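Cyanophage-like gp41-1 intein (Metagenome, PDB 6QAZ) probably carries out protein splicing, excising itself from a precursor and joining the flanking sequences through a new peptide bond, and is split in two in its natural form. Local coordinates at residues 11-16 against 21-26; 50-55 against 60-65; 66-71 against 79-84. All coordinates share one frame; numbering follows the deposited sequence. Where two conformers were deposited one is given.

Contact 1. Residues 11-16 against 21-26; sequences VQTPQG and SNIQVG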
ATOM      1  N   VAL A  11       1.702  -8.796  -1.198  1.00 13.97           N
ATOM      2  CA  VAL A  11       3.005  -8.221  -1.591  1.00 14.07           C
ATOM      3  C   VAL A  11       3.816  -9.349  -2.219  1.00 13.89           C
ATOM      4  O   VAL A  11       3.590 -10.531  -1.955  1.00 15.64           O
ATOM      5  CB  VAL A  11       3.717  -7.593  -0.387  1.00 14.14           C
ATOM      6  CG1 VAL A  11       2.893  -6.454   0.170  1.00 15.39           C
ATOM      7  CG2 VAL A  11       4.048  -8.606   0.688  1.00 15.42           C
ATOM      8  N   GLN A  12       4.763  -8.979  -3.062  1.00 14.93           N
ATOM      9  CA  GLN A  12       5.564  -9.934  -3.826  0.50 15.48           C
ATOM     10  C   GLN A  12       6.922 -10.132  -3.145  1.00 14.72           C
ATOM     11  O   GLN A  12       7.688  -9.167  -3.045  1.00 15.46           O
ATOM     12  CB  GLN A  12       5.695  -9.372  -5.229  0.50 17.86           C
ATOM     13  CG  GLN A  12       6.189 -10.403  -6.205  0.50 19.68           C
ATOM     14  CD  GLN A  12       6.082  -9.943  -7.632  0.50 21.32           C
ATOM     15  OE1 GLN A  12       5.345  -9.031  -8.001  0.50 22.25           O
ATOM     16  NE2 GLN A  12       6.839 -10.606  -8.459  0.50 24.80           N
ATOM     17  N   THR A  13       7.205 -11.345  -2.712  1.00 15.82           N
ATOM     18  CA  THR A  13       8.525 -11.703  -2.176  1.00 15.92           C
ATOM     19  C   THR A  13       9.232 -12.520  -3.227  1.00 17.49           C
ATOM     20  O   THR A  13       8.603 -13.069  -4.143  1.00 18.49           O
ATOM     21  CB  THR A  13       8.430 -12.443  -0.846  1.00 16.78           C
ATOM     22  OG1 THR A  13       8.072 -13.807  -1.084  1.00 18.24           O
ATOM     23  CG2 THR A  13       7.501 -11.774   0.130  1.00 17.08           C
ATOM     24  N   PRO A  14      10.531 -12.800  -3.047  1.00 18.22           N
ATOM     25  CA  PRO A  14      11.197 -13.733  -3.955  1.00 20.87           C
ATOM     26  C   PRO A  14      10.612 -15.147  -3.906  1.00 21.92           C
ATOM     27  O   PRO A  14      10.908 -15.927  -4.789  1.00 28.43           O
ATOM     28  CB  PRO A  14      12.669 -13.657  -3.528  1.00 21.34           C
ATOM     29  CG  PRO A  14      12.793 -12.273  -2.889  1.00 19.68           C
ATOM     30  CD  PRO A  14      11.493 -12.133  -2.130  1.00 17.59           C
ATOM     31  N   GLN A  15       9.947 -15.501  -2.813  1.00 21.89           N
ATOM     32  CA  GLN A  15       9.324 -16.832  -2.630  1.00 25.38           C
ATOM     33  C   GLN A  15       7.853 -16.826  -3.087  1.00 25.72           C
ATOM     34  O   GLN A  15       7.221 -17.894  -2.967  1.00 35.44           O
ATOM     35  CB  GLN A  15       9.448 -17.226  -1.162  1.00 30.33           C
ATOM     36  CG  GLN A  15      10.895 -17.350  -0.677  1.00 35.25           C
ATOM     37  CD  GLN A  15      11.587 -16.043  -0.338  1.00 30.59           C
ATOM     38  OE1 GLN A  15      10.978 -15.044   0.070  1.00 29.99           O
ATOM     39  NE2 GLN A  15      12.907 -16.055  -0.506  1.00 36.84           N
ATOM     40  N   GLY A  16       7.340 -15.741  -3.673  1.00 21.35           N
ATOM     41  CA  GLY A  16       5.960 -15.654  -4.173  1.00 21.29           C
ATOM     42  C   GLY A  16       5.188 -14.601  -3.443  1.00 17.38           C
ATOM     43  O   GLY A  16       5.710 -13.853  -2.612  1.00 18.04           O
ATOM     44  N   SER A  21      -0.142  -9.639   6.360  1.00 15.33           N
ATOM     45  CA  SER A  21      -0.251 -10.149   7.734  1.00 17.14           C
ATOM     46  C   SER A  21       0.752 -11.256   8.030  1.00 16.44           C
ATOM     47  O   SER A  21       0.972 -11.535   9.203  1.00 18.86           O
ATOM     48  CB  SER A  21      -1.660 -10.673   7.969  1.00 20.71           C
ATOM     49  OG  SER A  21      -1.904 -11.790   7.108  1.00 21.89           O
ATOM     50  N   ASN A  22       1.325 -11.889   7.015  1.00 15.37           N
ATOM     51  CA  ASN A  22       2.285 -12.982   7.198  1.00 15.53           C
ATOM     52  C   ASN A  22       3.730 -12.487   7.021  1.00 14.99           C
ATOM     53  O   ASN A  22       4.631 -13.298   7.183  1.00 17.21           O
ATOM     54  CB  ASN A  22       1.958 -14.120   6.246  1.00 15.93           C
ATOM     55  CG  ASN A  22       0.631 -14.776   6.534  1.00 16.73           C
ATOM     56  OD1 ASN A  22       0.210 -14.843   7.692  1.00 18.60           O
ATOM     57  ND2 ASN A  22      -0.067 -15.253   5.511  1.00 19.44           N
ATOM     58  N   ILE A  23       3.941 -11.237   6.683  1.00 14.63           N
ATOM     59  CA  ILE A  23       5.301 -10.698   6.463  1.00 14.90           C
ATOM     60  C   ILE A  23       6.017 -10.600   7.810  1.00 15.38           C
ATOM     61  O   ILE A  23       5.422 -10.253   8.839  1.00 17.03           O
ATOM     62  CB  ILE A  23       5.201  -9.352   5.743  1.00 15.27           C
ATOM     63  CG1 ILE A  23       4.866  -9.552   4.272  1.00 15.84           C
ATOM     64  CG2 ILE A  23       6.446  -8.483   5.953  1.00 17.42           C
ATOM     65  CD1 ILE A  23       5.996 -10.084   3.439  1.00 16.95           C
ATOM     66  N   GLN A  24       7.307 -10.883   7.765  1.00 15.75           N
ATOM     67  CA  GLN A  24       8.172 -10.800   8.954  1.00 16.84           C
ATOM     68  C   GLN A  24       9.393  -9.961   8.634  1.00 15.82           C
ATOM     69  O   GLN A  24       9.785  -9.803   7.460  1.00 15.82           O
ATOM     70  CB  GLN A  24       8.466 -12.190   9.482  0.50 19.56           C
ATOM     71  CG  GLN A  24       9.259 -13.010   8.525  0.50 21.74           C
ATOM     72  CD  GLN A  24       9.235 -14.425   9.048  0.50 23.70           C
ATOM     73  OE1 GLN A  24       8.604 -15.311   8.482  0.50 27.39           O
ATOM     74  NE2 GLN A  24       9.880 -14.614  10.177  0.50 21.52           N
ATOM     75  N   VAL A  25      10.008  -9.437   9.665  1.00 16.23           N
ATOM     76  CA  VAL A  25      11.286  -8.736   9.504  1.00 16.57           C
ATOM     77  C   VAL A  25      12.254  -9.664   8.798  1.00 17.37           C
ATOM     78  O   VAL A  25      12.352 -10.855   9.113  1.00 17.81           O
ATOM     79  CB  VAL A  25      11.835  -8.277  10.855  0.80 19.56           C
ATOM     80  CG1 VAL A  25      13.273  -7.771  10.734  0.80 24.05           C
ATOM     81  CG2 VAL A  25      10.928  -7.252  11.525  0.80 20.47           C
ATOM     82  N   GLY A  26      12.972  -9.094   7.835  1.00 17.38           N
ATOM     83  CA  GLY A  26      13.921  -9.836   6.999  1.00 19.09           C
ATOM     84  C   GLY A  26      13.350 -10.308   5.687  1.00 18.13           C
ATOM     85  O   GLY A  26      14.142 -10.649   4.801  1.00 21.29           O
TER
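The tight beta hairpin of strands 10-13 and 16-19 turns the apolar groups of Val-11 and Thr-13 toward Ile-23, in the connection that leads on to strand 28-31. Ile-23 does the work from its side with a single branch. Its CG1 lies beside its own backbone N (chi1 -75°), and this carries CD1 forward to the hairpin, where it comes to 3.7 Å from Val-11 CG2. These two side chains meet tip to tip. CG2 of Val-11 also reaches 3.8 Å from Ile-23 CG1, so the valine methyl rests on the last two carbons of the branch. Thr-13 comes in differently: it passes Ile-23 antiparallel, and Thr-13 CG2 stands 4.0 Å from Ile-23 CD1.

The threonine is split between two tasks. While the methyl packs, OG1 turns back into the type I turn from Thr-13 to Gly-16 and donates to Gly-16 O at 2.8 Å, in the carbonyl plane and on a lone pair. That carbonyl accepts from Thr-13 N as well, at 2.9 Å, so two bonds grip one oxygen where the hairpin closes. Val-29 of strand 28-31 lies against both Val-11 and Ile-23, and Val-38 adds to the cover on Ile-23. The arrangement is a two-residue beta hairpin with a type I turn, packed through Val-11 and Thr-13 against the next connection within the all-beta Hint fold of inteins.

Contact 2. Residues 50-55 against 60-65; sequences YKITLE and IICSEE
Tyr-50, Lys-51 and Ile-52 pair with Cys-62, Ile-61 and Ile-60, and four backbone hydrogen bonds hold the two strands. Ile-52 N to Ile-60 O is nearly straight, 2.9 Å with an N-H...O angle of 170°, and its return bond from Ile-60 N to Ile-52 O is 3.0 Å. At the other end Cys-62 N reaches Tyr-50 O at 2.9 Å, while the bond from Tyr-50 N to Cys-62 O is short but bent. Between these hydrogen-bonded pairs sits the non-hydrogen-bonded pair of Lys-51 and Ile-61, whose alpha carbons close to 4.4 Å. There the CA of Ile-61 makes a CA-H...O contact with Tyr-50 O.

This is the beta hairpin of strands 45-54 and 59-63, and the long strand 93-113 pairs with the far edge of 45-54, extending the curved sheet of the Hint fold.

Apolar contacts fall on both faces. With Ile-52 and Ile-60 on the buried face, the CG1 of Ile-60 is anti to the backbone N (chi1 -174°), and its CG2 falls between the backbone N and the carbonyl carbon and meets Ile-52 CB. CD1 of Ile-52 reaches along to Cys-62 SG. On the other face CB and CG of Lys-51 pass Ile-61 CG1 at a slant; the amine runs on to a bound citrate and a diethylene glycol, probably from the crystallisation liquor.

The Tyr-50 ring takes Cys-62 O at its edge, in plane, with CD1 at 3.6 Å from that oxygen. Farther out, Tyr-50 CE1 touches Glu-64 CB at 3.7 Å; the two side chains run alongside in the same direction, ring and carboxylate planes 20° apart. Within 60-65, Ser-63 OG donates to Glu-65 OE2 at 2.7 Å, meeting it from above the carboxylate plane.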
ATOM      1  N   TYR A  50     -10.442   2.356   4.255  1.00 15.17           N
ATOM      2  CA  TYR A  50     -10.898   2.943   3.000  1.00 15.26           C
ATOM      3  C   TYR A  50     -10.452   2.039   1.873  1.00 14.43           C
ATOM      4  O   TYR A  50      -9.347   1.513   1.887  1.00 15.09           O
ATOM      5  CB  TYR A  50     -10.261   4.313   2.756  1.00 15.58           C
ATOM      6  CG  TYR A  50     -10.610   5.320   3.800  1.00 16.97           C
ATOM      7  CD1 TYR A  50      -9.969   5.322   5.028  1.00 18.27           C
ATOM      8  CD2 TYR A  50     -11.587   6.275   3.582  1.00 18.96           C
ATOM      9  CE1 TYR A  50     -10.303   6.189   6.037  1.00 20.49           C
ATOM     10  CE2 TYR A  50     -11.907   7.200   4.576  1.00 22.24           C
ATOM     11  CZ  TYR A  50     -11.292   7.118   5.816  1.00 21.51           C
ATOM     12  OH  TYR A  50     -11.583   7.984   6.842  1.00 26.21           O
ATOM     13  N   LYS A  51     -11.307   1.885   0.871  1.00 15.01           N
ATOM     14  CA  LYS A  51     -10.968   1.130  -0.336  1.00 15.28           C
ATOM     15  C   LYS A  51     -10.722   2.094  -1.484  1.00 15.29           C
ATOM     16  O   LYS A  51     -11.622   2.888  -1.823  1.00 16.57           O
ATOM     17  CB  LYS A  51     -12.079   0.146  -0.710  1.00 16.31           C
ATOM     18  CG  LYS A  51     -11.739  -0.731  -1.901  1.00 17.85           C
ATOM     19  CD  LYS A  51     -12.779  -1.764  -2.180  1.00 23.47           C
ATOM     20  CE  LYS A  51     -14.155  -1.199  -2.365  1.00 25.15           C
ATOM     21  NZ  LYS A  51     -15.073  -2.216  -2.931  1.00 29.74           N
ATOM     22  N   ILE A  52      -9.584   1.966  -2.114  1.00 13.98           N
ATOM     23  CA  ILE A  52      -9.254   2.687  -3.348  1.00 13.63           C
ATOM     24  C   ILE A  52      -9.387   1.719  -4.503  1.00 13.95           C
ATOM     25  O   ILE A  52      -8.779   0.645  -4.463  1.00 15.14           O
ATOM     26  CB  ILE A  52      -7.825   3.252  -3.255  1.00 14.08           C
ATOM     27  CG1 ILE A  52      -7.679   4.176  -2.062  1.00 15.20           C
ATOM     28  CG2 ILE A  52      -7.447   3.914  -4.559  1.00 15.48           C
ATOM     29  CD1 ILE A  52      -6.275   4.624  -1.797  1.00 16.83           C
ATOM     30  N   THR A  53     -10.152   2.082  -5.519  1.00 13.84           N
ATOM     31  CA  THR A  53     -10.342   1.263  -6.724  1.00 14.07           C
ATOM     32  C   THR A  53      -9.826   2.029  -7.930  1.00 13.81           C
ATOM     33  O   THR A  53     -10.235   3.198  -8.138  1.00 14.66           O
ATOM     34  CB  THR A  53     -11.815   0.900  -6.945  1.00 15.87           C
ATOM     35  OG1 THR A  53     -12.310   0.250  -5.761  1.00 17.15           O
ATOM     36  CG2 THR A  53     -12.009   0.005  -8.148  1.00 17.46           C
ATOM     37  N   LEU A  54      -8.967   1.410  -8.728  1.00 13.55           N
ATOM     38  CA  LEU A  54      -8.404   2.031  -9.918  1.00 13.55           C
ATOM     39  C   LEU A  54      -9.187   1.628 -11.161  1.00 13.87           C
ATOM     40  O   LEU A  54      -9.987   0.688 -11.170  1.00 14.92           O
ATOM     41  CB  LEU A  54      -6.935   1.625 -10.082  1.00 13.81           C
ATOM     42  CG  LEU A  54      -6.038   1.906  -8.870  1.00 13.55           C
ATOM     43  CD1 LEU A  54      -4.625   1.574  -9.210  1.00 14.43           C
ATOM     44  CD2 LEU A  54      -6.168   3.342  -8.383  1.00 14.54           C
ATOM     45  N   GLU A  55      -8.895   2.324 -12.257  1.00 14.69           N
ATOM     46  CA  GLU A  55      -9.650   2.142 -13.517  1.00 15.59           C
ATOM     47  C   GLU A  55      -9.391   0.765 -14.139  1.00 15.29           C
ATOM     48  O   GLU A  55     -10.192   0.366 -15.003  1.00 16.42           O
ATOM     49  CB  GLU A  55      -9.353   3.257 -14.489  1.00 16.86           C
ATOM     50  CG  GLU A  55      -7.936   3.296 -14.916  1.00 17.51           C
ATOM     51  CD  GLU A  55      -7.613   4.357 -15.954  1.00 19.09           C
ATOM     52  OE1 GLU A  55      -8.477   4.630 -16.842  1.00 22.67           O
ATOM     53  OE2 GLU A  55      -6.570   5.029 -15.825  1.00 18.27           O
ATOM     54  N   ILE A  60      -7.105  -1.564  -3.203  1.00 13.56           N
ATOM     55  CA  ILE A  60      -6.314  -1.663  -1.973  1.00 13.56           C
ATOM     56  C   ILE A  60      -7.126  -1.059  -0.849  1.00 13.49           C
ATOM     57  O   ILE A  60      -7.841  -0.065  -1.070  1.00 14.39           O
ATOM     58  CB  ILE A  60      -4.923  -1.036  -2.144  1.00 13.60           C
ATOM     59  CG1 ILE A  60      -4.059  -1.243  -0.965  1.00 14.71           C
ATOM     60  CG2 ILE A  60      -5.036   0.428  -2.451  1.00 14.18           C
ATOM     61  CD1 ILE A  60      -2.562  -0.964  -1.263  1.00 16.26           C
ATOM     62  N   ILE A  61      -6.993  -1.609   0.328  1.00 13.16           N
ATOM     63  CA  ILE A  61      -7.683  -1.117   1.542  1.00 13.35           C
ATOM     64  C   ILE A  61      -6.618  -0.632   2.508  1.00 12.93           C
ATOM     65  O   ILE A  61      -5.694  -1.369   2.868  1.00 13.36           O
ATOM     66  CB  ILE A  61      -8.596  -2.200   2.124  1.00 14.09           C
ATOM     67  CG1 ILE A  61      -9.781  -2.444   1.182  1.00 15.29           C
ATOM     68  CG2 ILE A  61      -9.094  -1.793   3.511  1.00 15.35           C
ATOM     69  CD1 ILE A  61     -10.633  -3.610   1.594  1.00 18.46           C
ATOM     70  N   CYS A  62      -6.807   0.593   2.981  1.00 13.07           N
ATOM     71  CA  CYS A  62      -5.792   1.237   3.821  1.00 13.68           C
ATOM     72  C   CYS A  62      -6.450   2.220   4.775  1.00 13.53           C
ATOM     73  O   CYS A  62      -7.634   2.544   4.668  1.00 14.76           O
ATOM     74  CB  CYS A  62      -4.752   1.946   2.957  1.00 14.51           C
ATOM     75  SG  CYS A  62      -5.421   3.311   1.968  1.00 15.35           S
ATOM     76  N   SER A  63      -5.652   2.754   5.681  1.00 14.10           N
ATOM     77  CA  SER A  63      -6.107   3.808   6.594  1.00 14.52           C
ATOM     78  C   SER A  63      -5.975   5.175   5.949  1.00 14.12           C
ATOM     79  O   SER A  63      -5.355   5.355   4.885  1.00 14.65           O
ATOM     80  CB  SER A  63      -5.358   3.746   7.889  1.00 17.16           C
ATOM     81  OG  SER A  63      -3.998   4.066   7.687  1.00 18.38           O
ATOM     82  N   GLU A  64      -6.528   6.184   6.617  1.00 14.85           N
ATOM     83  CA  GLU A  64      -6.589   7.524   6.022  1.00 15.22           C
ATOM     84  C   GLU A  64      -5.217   8.171   5.890  1.00 15.40           C
ATOM     85  O   GLU A  64      -5.060   9.056   5.047  1.00 17.07           O
ATOM     86  CB  GLU A  64      -7.519   8.480   6.763  0.54 17.17           C
ATOM     87  CG  GLU A  64      -7.013   8.901   8.122  0.54 19.29           C
ATOM     88  CD  GLU A  64      -7.870   9.941   8.795  0.54 25.50           C
ATOM     89  OE1 GLU A  64      -8.511  10.718   8.059  0.54 26.64           O
ATOM     90  OE2 GLU A  64      -7.874   9.969  10.044  0.54 31.70           O
ATOM     91  N   GLU A  65      -4.255   7.764   6.708  1.00 15.22           N
ATOM     92  CA  GLU A  65      -2.944   8.419   6.648  1.00 16.24           C
ATOM     93  C   GLU A  65      -1.954   7.626   5.807  1.00 14.79           C
ATOM     94  O   GLU A  65      -0.816   8.101   5.622  1.00 15.21           O
ATOM     95  CB  GLU A  65      -2.415   8.803   7.965  1.00 20.96           C
ATOM     96  CG  GLU A  65      -1.816   7.734   8.690  1.00 22.89           C
ATOM     97  CD  GLU A  65      -2.747   6.933   9.556  0.50 18.52           C
ATOM     98  OE1 GLU A  65      -2.503   6.877  10.773  0.50 22.53           O
ATOM     99  OE2 GLU A  65      -3.715   6.358   8.989  0.50 17.30           O
TER

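Contact 3. Residues 66-71 against 79-84; sequences HLFPTQ and GGLKEG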
ATOM      1  N   HIS A  66      -2.333   6.481   5.271  1.00 14.69           N
ATOM      2  CA  HIS A  66      -1.386   5.659   4.511  1.00 14.22           C
ATOM      3  C   HIS A  66      -1.023   6.344   3.194  1.00 13.97           C
ATOM      4  O   HIS A  66      -1.909   6.754   2.421  1.00 14.13           O
ATOM      5  CB  HIS A  66      -2.005   4.289   4.261  1.00 14.37           C
ATOM      6  CG  HIS A  66      -1.030   3.392   3.601  1.00 13.26           C
ATOM      7  ND1 HIS A  66      -0.050   2.703   4.274  1.00 15.18           N
ATOM      8  CD2 HIS A  66      -0.758   3.200   2.298  1.00 14.71           C
ATOM      9  CE1 HIS A  66       0.776   2.167   3.412  1.00 15.12           C
ATOM     10  NE2 HIS A  66       0.360   2.428   2.219  1.00 15.22           N
ATOM     11  N   LEU A  67       0.259   6.451   2.905  1.00 14.17           N
ATOM     12  CA  LEU A  67       0.771   7.202   1.747  1.00 14.57           C
ATOM     13  C   LEU A  67       0.916   6.341   0.502  1.00 13.73           C
ATOM     14  O   LEU A  67       1.274   5.158   0.548  1.00 14.22           O
ATOM     15  CB  LEU A  67       2.131   7.795   2.102  1.00 15.20           C
ATOM     16  CG  LEU A  67       2.148   8.837   3.194  1.00 16.74           C
ATOM     17  CD1 LEU A  67       3.579   9.034   3.705  1.00 19.44           C
ATOM     18  CD2 LEU A  67       1.566  10.162   2.715  1.00 17.49           C
ATOM     19  N   PHE A  68       0.717   7.023  -0.621  1.00 13.70           N
ATOM     20  CA  PHE A  68       0.991   6.473  -1.952  1.00 13.41           C
ATOM     21  C   PHE A  68       1.784   7.474  -2.774  1.00 14.12           C
ATOM     22  O   PHE A  68       1.474   8.670  -2.772  1.00 15.30           O
ATOM     23  CB  PHE A  68      -0.296   6.231  -2.749  1.00 14.16           C
ATOM     24  CG  PHE A  68      -1.182   5.186  -2.150  1.00 13.57           C
ATOM     25  CD1 PHE A  68      -2.045   5.494  -1.096  1.00 13.94           C
ATOM     26  CD2 PHE A  68      -1.156   3.879  -2.623  1.00 13.51           C
ATOM     27  CE1 PHE A  68      -2.825   4.520  -0.512  1.00 14.23           C
ATOM     28  CE2 PHE A  68      -1.972   2.923  -2.068  1.00 14.59           C
ATOM     29  CZ  PHE A  68      -2.797   3.244  -1.008  1.00 14.41           C
ATOM     30  N   PRO A  69       2.729   7.007  -3.582  1.00 14.21           N
ATOM     31  CA  PRO A  69       3.396   7.886  -4.532  1.00 15.15           C
ATOM     32  C   PRO A  69       2.412   8.295  -5.612  1.00 15.01           C
ATOM     33  O   PRO A  69       1.627   7.495  -6.110  1.00 16.98           O
ATOM     34  CB  PRO A  69       4.550   7.060  -5.082  1.00 17.20           C
ATOM     35  CG  PRO A  69       4.220   5.657  -4.784  1.00 17.10           C
ATOM     36  CD  PRO A  69       3.289   5.657  -3.601  1.00 13.70           C
ATOM     37  N   THR A  70       2.496   9.556  -6.010  1.00 15.78           N
ATOM     38  CA  THR A  70       1.695  10.124  -7.100  1.00 16.22           C
ATOM     39  C   THR A  70       2.628  11.008  -7.920  1.00 15.99           C
ATOM     40  O   THR A  70       3.752  11.304  -7.519  1.00 17.08           O
ATOM     41  CB  THR A  70       0.501  10.936  -6.586  1.00 16.35           C
ATOM     42  OG1 THR A  70       0.917  12.257  -6.198  1.00 17.17           O
ATOM     43  CG2 THR A  70      -0.276  10.254  -5.492  1.00 18.08           C
ATOM     44  N   GLN A  71       2.106  11.528  -9.019  1.00 16.96           N
ATOM     45  CA  GLN A  71       2.887  12.472  -9.825  1.00 17.33           C
ATOM     46  C   GLN A  71       3.220  13.760  -9.074  1.00 16.88           C
ATOM     47  O   GLN A  71       4.166  14.460  -9.506  1.00 19.00           O
ATOM     48  CB  GLN A  71       2.117  12.828 -11.099  1.00 18.47           C
ATOM     49  CG  GLN A  71       2.069  11.663 -12.096  1.00 20.87           C
ATOM     50  CD  GLN A  71       1.045  11.903 -13.181  1.00 21.09           C
ATOM     51  OE1 GLN A  71      -0.144  11.883 -12.922  1.00 25.72           O
ATOM     52  NE2 GLN A  71       1.530  12.194 -14.369  1.00 22.45           N
ATOM     53  N   GLY A  79      -4.811  13.825   3.326  1.00 15.87           N
ATOM     54  CA  GLY A  79      -4.159  14.940   2.616  1.00 17.26           C
ATOM     55  C   GLY A  79      -4.705  15.209   1.241  1.00 18.37           C
ATOM     56  O   GLY A  79      -4.120  16.037   0.540  1.00 24.19           O
ATOM     57  N   GLY A  80      -5.828  14.609   0.877  1.00 17.66           N
ATOM     58  CA  GLY A  80      -6.521  14.978  -0.365  1.00 18.40           C
ATOM     59  C   GLY A  80      -6.401  13.993  -1.496  1.00 17.49           C
ATOM     60  O   GLY A  80      -6.885  14.278  -2.597  1.00 20.53           O
ATOM     61  N   LEU A  81      -5.799  12.813  -1.292  1.00 16.74           N
ATOM     62  CA  LEU A  81      -5.809  11.806  -2.374  1.00 16.74           C
ATOM     63  C   LEU A  81      -7.264  11.499  -2.714  1.00 16.88           C
ATOM     64  O   LEU A  81      -8.050  11.218  -1.815  1.00 19.07           O
ATOM     65  CB  LEU A  81      -5.100  10.550  -1.898  1.00 16.56           C
ATOM     66  CG  LEU A  81      -4.941   9.459  -2.946  1.00 16.32           C
ATOM     67  CD1 LEU A  81      -4.035   9.918  -4.082  1.00 16.77           C
ATOM     68  CD2 LEU A  81      -4.351   8.232  -2.312  1.00 18.25           C
ATOM     69  N   LYS A  82      -7.634  11.580  -3.983  0.50 18.30           N
ATOM     70  CA  LYS A  82      -9.057  11.470  -4.362  1.00 19.37           C
ATOM     71  C   LYS A  82      -9.191  10.934  -5.776  1.00 16.83           C
ATOM     72  O   LYS A  82      -8.255  10.867  -6.586  1.00 16.20           O
ATOM     73  CB  LYS A  82      -9.719  12.827  -4.265  1.00 20.66           C
ATOM     74  CG  LYS A  82      -9.116  13.819  -5.192  1.00 20.24           C
ATOM     75  CD  LYS A  82      -9.830  15.168  -5.157  1.00 26.36           C
ATOM     76  CE  LYS A  82      -9.825  15.897  -3.819  1.00 27.09           C
ATOM     77  NZ  LYS A  82      -8.470  16.373  -3.406  1.00 27.69           N
ATOM     78  N   GLU A  83     -10.428  10.591  -6.037  1.00 17.08           N
ATOM     79  CA  GLU A  83     -10.833  10.137  -7.367  0.50 17.21           C
ATOM     80  C   GLU A  83     -10.344  11.136  -8.421  1.00 16.83           C
ATOM     81  O   GLU A  83     -10.424  12.368  -8.230  1.00 18.31           O
ATOM     82  CB  GLU A  83     -12.346   9.941  -7.396  0.50 19.69           C
ATOM     83  CG  GLU A  83     -12.828   8.931  -6.362  0.50 21.74           C
ATOM     84  CD  GLU A  83     -14.244   9.110  -5.824  0.50 24.56           C
ATOM     85  OE1 GLU A  83     -15.112   9.697  -6.550  0.50 25.12           O
ATOM     86  OE2 GLU A  83     -14.436   8.731  -4.615  0.50 19.73           O
ATOM     87  N   GLY A  84      -9.866  10.591  -9.525  1.00 16.57           N
ATOM     88  CA  GLY A  84      -9.370  11.360 -10.654  1.00 17.47           C
ATOM     89  C   GLY A  84      -7.890  11.590 -10.628  1.00 17.07           C
ATOM     90  O   GLY A  84      -7.330  11.994 -11.657  1.00 19.68           O
TER
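Leu-81 meets Phe-68 and Thr-70 with one methyl each, and its side chain can be followed outward from the backbone. CB points at segment 66-71 but touches nothing there. CG is anti to the backbone N (chi1 -176°), which carries the fork of the leucine out toward 66-71. From CG the two branches part. CD1 of Leu-81 goes to Thr-70, ending 4.0 Å from Thr-70 CG2, with the two side chains running in opposing senses. CD2 goes to the aromatic ring, 3.8 Å from Phe-68 CD1; the approach is oblique, and Leu-81 runs roughly perpendicular to Phe-68.

The partners are set by neighbours of their own. The methyl of Thr-70 faces the leucine while OG1 is hydrogen-bonded to Gly-73 O and to Thr-72 OG1 in the adjoining turn. The Phe-68 ring puts CE1 at the edge of the His-66 imidazole, in its plane, 3.7 Å from His-66 CD2. That histidine follows Ser-63 to Glu-65 in a pattern resembling the block B motif of inteins, and its NE2 is hydrogen-bonded to Thr-126 OG1.

Phe-68 and Leu-81 are buried, whereas Thr-70 is partly exposed. Leu-81 sits in the connection between strands 73-75 and 86-89, covered by Met-75 of the first, Leu-87 of the second and Ile-97 of the long strand 93-113, while Phe-68 and Thr-70 lie on the short, weakly bonded strand at about 68-70, which runs antiparallel to 73-75 and rests on the same Leu-87.

Contacts 2 and 3 share one apolar interior, their centres about 10 Å apart. Phe-68 is where they join: its CE1 lies 3.7 Å from Ile-52 CD1 and 3.8 Å from Cys-62 SG, and its CZ is 3.9 Å from Ile-60 CG2. Ile-52 CD1 also reaches Leu-81 CD2 at 4.1 Å. A short loop leads from strand 59-63 to His-66, whose link to Thr-126 puts this region beside the C-terminal end, the likely neighbourhood of the splicing centre. Contact 1 is separate, across the centre of the chain, its own centre about 21 Å from that of contact 2 and 25 Å from that of contact 3.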